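Local coordinates for protein FG41 Malonate Semialdehyde Decarboxylase (Coryneform bacterium, PDB 4LHP) that belongs to the tautomerase superfamily, whose small enzymes are built from paired beta-alpha-beta units and, as in this case, can assemble into trimers, at residues His69-Ala74 and Ala105-Ala110; Ile3-Thr8 and Arg38-Thr43; Asp21-Ala26 and Glu90-Ile95. All coordinates share one frame; numbering follows the deposited sequence.

Contact 1 (His69-Ala74 and Ala105-Ala110); sequences HVFTQA and AITENA. With PO4 (phosphate ion), chain M.
H69 opens segment 69-74 with CG anti to the backbone N (chi1 -159°), which carries its ring obliquely across to T107. NE2 and T107 OG1 meet 2.7 Å apart in the ring plane, in a nearly straight hydrogen bond (171°) that either group could donate. A105 CB lies over one ring face, a CH-pi contact, and F71 CZ covers the other. V70 follows with backbone bonds in both directions: its N donates to A105 O at 2.7 Å, and its O receives T107 N. On the H69 side of the sheet, the F71 ring runs alongside T107, F71 CE2 coming 3.7 Å from T107 CB. At T72 the pairing loosens, with N to T107 O and O to N109 N both 3.3 Å; N109 N sits above the carbonyl plane. T72 OG1, anti to its backbone N, donates to phosphate O2 at 2.6 Å, and Q73 N binds phosphate O3 at 3.2 Å. A water donates to both Q73 O and E108 OE2, an oxygen also paired with K81, before A74 N closes the register on N109 O at 2.9 Å. This parallel strand pair of a beta-alpha-beta unit thus holds H69 by both faces and both nitrogens, ND1 being weakly bonded to R4 of the second subunit. That arginine's charge would probably disfavour a doubly protonated imidazole.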
# COMPACT_ATOMS: atom_id res chain seq x y z
N HIS A 69 4.57 1.18 7.01
CA HIS A 69 4.84 0.33 5.86
C HIS A 69 5.91 0.99 5.00
O HIS A 69 5.66 1.99 4.33
CB HIS A 69 3.56 0.08 5.05
CG HIS A 69 3.62 -1.14 4.19
ND1 HIS A 69 2.50 -1.80 3.75
CD2 HIS A 69 4.68 -1.82 3.68
CE1 HIS A 69 2.85 -2.84 3.02
NE2 HIS A 69 4.17 -2.87 2.95
N VAL A 70 7.11 0.42 5.03
CA VAL A 70 8.25 0.98 4.32
C VAL A 70 8.38 0.36 2.94
O VAL A 70 8.51 -0.85 2.80
CB VAL A 70 9.55 0.77 5.11
CG1 VAL A 70 10.76 1.21 4.29
CG2 VAL A 70 9.50 1.52 6.43
N PHE A 71 8.35 1.21 1.92
CA PHE A 71 8.55 0.77 0.54
C PHE A 71 9.91 1.27 0.07
O PHE A 71 10.10 2.46 -0.16
CB PHE A 71 7.44 1.30 -0.36
CG PHE A 71 6.10 0.67 -0.09
CD1 PHE A 71 5.24 1.21 0.86
CD2 PHE A 71 5.69 -0.46 -0.79
CE1 PHE A 71 4.01 0.63 1.11
CE2 PHE A 71 4.46 -1.04 -0.54
CZ PHE A 71 3.62 -0.49 0.41
N THR A 72 10.86 0.35 -0.07
CA THR A 72 12.25 0.72 -0.30
C THR A 72 12.93 -0.23 -1.28
O THR A 72 12.45 -1.34 -1.53
CB THR A 72 13.04 0.70 1.02
OG1 THR A 72 14.28 1.41 0.87
CG2 THR A 72 13.32 -0.73 1.46
N GLN A 73 14.06 0.20 -1.83
CA GLN A 73 14.81 -0.63 -2.78
C GLN A 73 15.32 -1.89 -2.11
O GLN A 73 15.73 -1.87 -0.95
CB GLN A 73 15.99 0.15 -3.36
CG GLN A 73 15.65 1.49 -3.99
CD GLN A 73 16.86 2.15 -4.61
OE1 GLN A 73 17.55 1.55 -5.44
NE2 GLN A 73 17.13 3.38 -4.21
N ALA A 74 15.31 -3.00 -2.85
CA ALA A 74 15.93 -4.23 -2.39
C ALA A 74 17.42 -3.99 -2.19
O ALA A 74 17.99 -3.07 -2.78
CB ALA A 74 15.71 -5.34 -3.40
N ALA A 105 6.35 -2.87 8.55
CA ALA A 105 6.46 -3.82 7.45
C ALA A 105 7.31 -3.23 6.33
O ALA A 105 7.26 -2.03 6.07
CB ALA A 105 5.08 -4.17 6.93
N ILE A 106 8.09 -4.09 5.68
CA ILE A 106 8.93 -3.66 4.57
C ILE A 106 8.54 -4.40 3.29
O ILE A 106 8.38 -5.61 3.29
CB ILE A 106 10.43 -3.92 4.86
CG1 ILE A 106 10.86 -3.15 6.12
CG2 ILE A 106 11.28 -3.51 3.66
CD1 ILE A 106 12.36 -3.12 6.34
N THR A 107 8.38 -3.64 2.20
CA THR A 107 8.05 -4.22 0.90
C THR A 107 9.01 -3.65 -0.13
O THR A 107 9.18 -2.44 -0.24
CB THR A 107 6.59 -3.90 0.50
OG1 THR A 107 5.69 -4.49 1.45
CG2 THR A 107 6.29 -4.45 -0.89
N GLU A 108 9.64 -4.53 -0.91
CA GLU A 108 10.78 -4.15 -1.73
C GLU A 108 10.49 -4.02 -3.22
O GLU A 108 9.52 -4.58 -3.73
CB GLU A 108 11.93 -5.14 -1.51
CG GLU A 108 12.53 -5.09 -0.12
CD GLU A 108 13.66 -6.08 0.08
OE1 GLU A 108 13.59 -7.19 -0.49
OE2 GLU A 108 14.62 -5.74 0.80
N ASN A 109 11.34 -3.26 -3.91
CA ASN A 109 11.29 -3.15 -5.36
C ASN A 109 12.68 -2.78 -5.90
O ASN A 109 13.67 -2.86 -5.18
CB ASN A 109 10.24 -2.12 -5.80
CG ASN A 109 10.53 -0.72 -5.29
OD1 ASN A 109 11.59 -0.45 -4.73
ND2 ASN A 109 9.58 0.18 -5.50
N ALA A 110 12.74 -2.38 -7.16
CA ALA A 110 14.02 -2.07 -7.80
C ALA A 110 14.22 -0.56 -7.97
O ALA A 110 13.26 0.21 -7.96
CB ALA A 110 14.11 -2.76 -9.16
P PO4 M . 15.42 3.96 -0.98
O1 PO4 M . 15.60 5.42 -1.32
O2 PO4 M . 15.20 3.82 0.51
O3 PO4 M . 14.22 3.41 -1.71
O4 PO4 M . 16.66 3.20 -1.37
O HOH W 1 16.21 -3.59 1.13

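Contact 2 (Ile3-Thr8 and Arg38-Thr43)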
# COMPACT_ATOMS: atom_id res chain seq x y z
N ILE A 3 7.13 5.93 2.63
CA ILE A 3 6.62 5.44 3.90
C ILE A 3 5.13 5.71 4.04
O ILE A 3 4.70 6.87 4.03
CB ILE A 3 7.33 6.12 5.09
CG1 ILE A 3 8.84 6.23 4.84
CG2 ILE A 3 7.03 5.38 6.38
CD1 ILE A 3 9.52 4.90 4.61
N ARG A 4 4.34 4.66 4.16
CA ARG A 4 2.93 4.81 4.50
C ARG A 4 2.74 4.65 6.00
O ARG A 4 2.92 3.56 6.54
CB ARG A 4 2.06 3.79 3.76
CG ARG A 4 2.18 3.86 2.25
CD ARG A 4 1.11 3.05 1.55
NE ARG A 4 1.07 3.32 0.12
CZ ARG A 4 0.27 4.21 -0.47
NH1 ARG A 4 -0.59 4.92 0.24
NH2 ARG A 4 0.32 4.39 -1.78
N ILE A 5 2.40 5.74 6.67
CA ILE A 5 2.17 5.71 8.11
C ILE A 5 0.68 5.81 8.41
O ILE A 5 0.06 6.85 8.20
CB ILE A 5 2.88 6.87 8.83
CG1 ILE A 5 4.36 6.89 8.46
CG2 ILE A 5 2.70 6.73 10.34
CD1 ILE A 5 5.10 8.10 8.97
N ASP A 6 0.10 4.71 8.88
CA ASP A 6 -1.30 4.69 9.28
C ASP A 6 -1.42 4.63 10.79
O ASP A 6 -0.94 3.70 11.43
CB ASP A 6 -2.02 3.50 8.64
CG ASP A 6 -2.24 3.67 7.15
OD1 ASP A 6 -3.36 4.05 6.75
OD2 ASP A 6 -1.29 3.44 6.37
N LEU A 7 -2.06 5.65 11.36
CA LEU A 7 -2.23 5.75 12.80
C LEU A 7 -3.66 6.17 13.10
O LEU A 7 -4.53 6.06 12.24
CB LEU A 7 -1.20 6.71 13.39
CG LEU A 7 -0.89 7.96 12.55
CD1 LEU A 7 -2.12 8.82 12.40
CD2 LEU A 7 0.25 8.75 13.18
N THR A 8 -3.92 6.64 14.32
CA THR A 8 -5.29 6.90 14.74
C THR A 8 -5.56 8.37 15.08
O THR A 8 -4.66 9.10 15.49
CB THR A 8 -5.65 6.03 15.94
OG1 THR A 8 -4.69 6.23 16.99
CG2 THR A 8 -5.64 4.56 15.54
N ARG A 38 12.68 12.23 1.65
CA ARG A 38 11.54 12.07 2.53
C ARG A 38 10.25 11.98 1.74
O ARG A 38 9.85 12.92 1.05
CB ARG A 38 11.44 13.24 3.51
CG ARG A 38 10.32 13.08 4.52
CD ARG A 38 10.33 14.15 5.59
NE ARG A 38 9.46 13.78 6.70
CZ ARG A 38 9.34 14.46 7.84
NH1 ARG A 38 10.04 15.57 8.03
NH2 ARG A 38 8.52 14.03 8.78
N PHE A 39 9.59 10.83 1.84
CA PHE A 39 8.36 10.59 1.12
C PHE A 39 7.43 9.77 1.99
O PHE A 39 7.64 8.58 2.21
CB PHE A 39 8.66 9.90 -0.21
CG PHE A 39 9.57 10.70 -1.09
CD1 PHE A 39 10.93 10.47 -1.11
CD2 PHE A 39 9.06 11.73 -1.86
CE1 PHE A 39 11.76 11.24 -1.91
CE2 PHE A 39 9.88 12.49 -2.65
CZ PHE A 39 11.23 12.25 -2.68
N GLN A 40 6.39 10.44 2.48
CA GLN A 40 5.54 9.88 3.52
C GLN A 40 4.08 10.21 3.27
O GLN A 40 3.75 11.32 2.83
CB GLN A 40 5.95 10.44 4.88
CG GLN A 40 7.39 10.17 5.27
CD GLN A 40 7.71 10.67 6.67
OE1 GLN A 40 7.29 11.76 7.06
NE2 GLN A 40 8.44 9.87 7.43
N ILE A 41 3.21 9.26 3.56
CA ILE A 41 1.77 9.50 3.52
C ILE A 41 1.18 9.17 4.88
O ILE A 41 1.27 8.03 5.35
CB ILE A 41 1.07 8.64 2.45
CG1 ILE A 41 1.64 8.96 1.07
CG2 ILE A 41 -0.43 8.90 2.48
CD1 ILE A 41 1.19 8.01 -0.01
N LEU A 42 0.59 10.17 5.52
CA LEU A 42 -0.02 10.00 6.83
C LEU A 42 -1.53 9.86 6.71
O LEU A 42 -2.21 10.76 6.22
CB LEU A 42 0.31 11.18 7.74
CG LEU A 42 1.63 11.05 8.50
CD1 LEU A 42 2.75 10.69 7.56
CD2 LEU A 42 1.93 12.35 9.24
N THR A 43 -2.04 8.72 7.16
CA THR A 43 -3.47 8.50 7.20
C THR A 43 -3.90 8.27 8.64
O THR A 43 -3.54 7.26 9.25
CB THR A 43 -3.88 7.28 6.35
OG1 THR A 43 -3.28 7.36 5.05
CG2 THR A 43 -5.39 7.22 6.21
O HOH W 2 -1.10 6.31 5.01
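A common first torsion recurs in this parallel pair, the two strands of a beta-alpha-beta unit joined through helix 13-31. In R4, I5, D6, Q40 and I41, CG (CG1 in the isoleucines) stands anti to the carbonyl carbon, and with in-register pairing this lets neighbours run side by side. R4 is extended from CG to NE, and chi4 of -95° turns its guanidinium so that I41 CD1 comes over one face, 3.6 Å from R4 NH1. Outside the pair, NH1 salt-bridges D6 of the third subunit. On the other sheet face, I5 stretches out (chi2 172°) to lay CD1 3.8 Å from L42 CD1. L7 breaks the pattern: CG takes the crowded position between N and carbonyl carbon (chi1 38°), and CD1 rests against T43 O. D6 OD1 passes 3.3 Å from T43 CB and bonds to H45, while a water lies between D6 OD2, T43 OG1 and I41 O. Q40 OE1 is gripped twice from R38, by NE at 3.0 Å and NH2 at 3.1 Å, both donors above its carbonyl plane. Five backbone bonds, from I3 N-F39 O (2.7 Å) through L7 N-T43 O (3.0 Å), fix the register. The sheet is thus chemically divided: a mainly aliphatic face, with Q40 its polar member, meets helix 13-31, whereas the other directs R4 NH1 and D6 OD2 into intersubunit salt bridges, where opposite charges would offset burial.

Contact 3 (Asp21-Ala26 and Glu90-Ile95)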
# COMPACT_ATOMS: atom_id res chain seq x y z
N ASP A 21 8.30 12.71 11.73
CA ASP A 21 9.65 13.25 11.80
C ASP A 21 10.63 12.22 12.34
O ASP A 21 11.75 12.09 11.85
CB ASP A 21 9.68 14.50 12.68
CG ASP A 21 9.02 15.70 12.02
OD1 ASP A 21 9.09 15.83 10.78
OD2 ASP A 21 8.42 16.52 12.75
N ALA A 22 10.19 11.49 13.36
CA ALA A 22 11.05 10.53 14.03
C ALA A 22 11.37 9.34 13.13
O ALA A 22 12.49 8.83 13.14
CB ALA A 22 10.40 10.05 15.32
N VAL A 23 10.38 8.90 12.36
CA VAL A 23 10.59 7.77 11.46
C VAL A 23 11.57 8.16 10.37
O VAL A 23 12.49 7.40 10.05
CB VAL A 23 9.27 7.27 10.86
CG1 VAL A 23 9.53 6.18 9.82
CG2 VAL A 23 8.35 6.74 11.95
N HIS A 24 11.40 9.34 9.79
CA HIS A 24 12.33 9.79 8.76
C HIS A 24 13.75 9.87 9.31
O HIS A 24 14.68 9.32 8.72
CB HIS A 24 11.93 11.16 8.20
CG HIS A 24 12.83 11.62 7.09
ND1 HIS A 24 12.99 10.92 5.92
CD2 HIS A 24 13.64 12.70 6.99
CE1 HIS A 24 13.85 11.55 5.14
NE2 HIS A 24 14.25 12.64 5.76
N ASP A 25 13.92 10.57 10.43
CA ASP A 25 15.24 10.74 11.02
C ASP A 25 15.89 9.40 11.32
O ASP A 25 17.10 9.24 11.15
CB ASP A 25 15.16 11.58 12.30
CG ASP A 25 14.82 13.03 12.03
OD1 ASP A 25 14.90 13.46 10.86
OD2 ASP A 25 14.48 13.75 12.99
N ALA A 26 15.09 8.43 11.75
CA ALA A 26 15.61 7.09 12.03
C ALA A 26 16.15 6.45 10.76
O ALA A 26 17.21 5.83 10.77
CB ALA A 26 14.52 6.22 12.64
N GLU A 90 12.59 3.01 19.00
CA GLU A 90 13.25 3.72 20.09
C GLU A 90 13.03 5.23 19.99
O GLU A 90 12.97 5.92 21.01
CB GLU A 90 14.74 3.38 20.14
CG GLU A 90 15.02 1.98 20.58
CD GLU A 90 16.51 1.72 20.68
OE1 GLU A 90 17.28 2.71 20.74
OE2 GLU A 90 16.92 0.53 20.70
N SER A 91 12.91 5.73 18.76
CA SER A 91 12.72 7.16 18.55
C SER A 91 11.28 7.59 18.82
O SER A 91 11.01 8.76 19.08
CB SER A 91 13.12 7.56 17.12
OG SER A 91 12.10 7.29 16.17
N LEU A 92 10.36 6.63 18.75
CA LEU A 92 8.95 6.91 18.94
C LEU A 92 8.55 6.93 20.42
O LEU A 92 7.53 7.52 20.78
CB LEU A 92 8.10 5.87 18.21
CG LEU A 92 8.06 5.89 16.68
CD1 LEU A 92 7.02 4.88 16.18
CD2 LEU A 92 7.75 7.28 16.14
N ALA A 93 9.33 6.28 21.27
CA ALA A 93 9.00 6.16 22.69
C ALA A 93 8.82 7.53 23.37
O ALA A 93 7.76 7.80 23.93
CB ALA A 93 10.05 5.34 23.42
N PRO A 94 9.85 8.39 23.31
CA PRO A 94 9.74 9.70 23.95
C PRO A 94 8.62 10.55 23.36
O PRO A 94 8.11 11.46 24.02
CB PRO A 94 11.10 10.35 23.66
CG PRO A 94 11.62 9.63 22.47
CD PRO A 94 11.14 8.22 22.63
N ILE A 95 8.24 10.25 22.12
CA ILE A 95 7.21 11.01 21.42
C ILE A 95 5.81 10.64 21.91
O ILE A 95 4.86 11.40 21.72
CB ILE A 95 7.32 10.79 19.90
CG1 ILE A 95 8.37 11.74 19.32
CG2 ILE A 95 5.98 11.03 19.21
CD1 ILE A 95 8.77 11.42 17.91
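D21 OD1 is the best-held polar atom here, gripped by two cationic partners, R17 NE and R38 NH2, both through salt bridges. S91 OG has a simpler attachment: with chi1 at 82° it occupies the crowded position between backbone N and carbonyl carbon, from which it bonds back to I88 O of its own helix. No hydrogen bond spans the two segments, so apolar fit carries the contact. A22 is its pivot, with CB pointing at the opposing helix and meeting three side chains. S91 OG reaches it at 3.4 Å, L92 CD2 at 3.9 Å, and I95 CD1 also at 3.4 Å, a carbon pair closer than ordinary van der Waals contact. The small methyl group lets the backbones approach, the A22 and S91 CA atoms being 5.9 Å apart. Helices 13-31 and 78-92, which meet here, are the crossover helices of the two beta-alpha-beta units in the tautomerase fold, and both lie against the same face of the central sheet. L92 keeps CG anti to its carbonyl carbon (chi1 -71°) and is extended beyond it, so that CD2 reaches from A22 toward V23, whose CG2 lies 4.3 Å away. I95 adopts a similar extended form (chi2 167°) and delivers CD1 tip-on to A22. Beyond the two segments, L92 and I95 both rest on I19 one turn earlier in helix 13-31, and I95 O receives Q15 NE2.

Contacts 1 and 2 are the two outer parallel pairs of one mixed sheet, their centres 14 Å apart. They join where strands 66-73 and 2-8 run antiparallel: H69 N lies 2.9 Å from R4 O, a probable hydrogen bond, and V70 CG2 packs 3.8 Å from I3 CD1. Contact 3 sits on the helical layer, about 13 Å from contact 2 centre to centre, and is tied to it by the salt bridge of R38 NH2 to D21 OD1 at 2.8 Å. It does not touch contact 1, whose nearest atoms are about 6 Å away. The phosphate is bound at contact 1, and contacts 1 and 2 both reach neighbouring subunits, whereas contact 3 stays within its own chain.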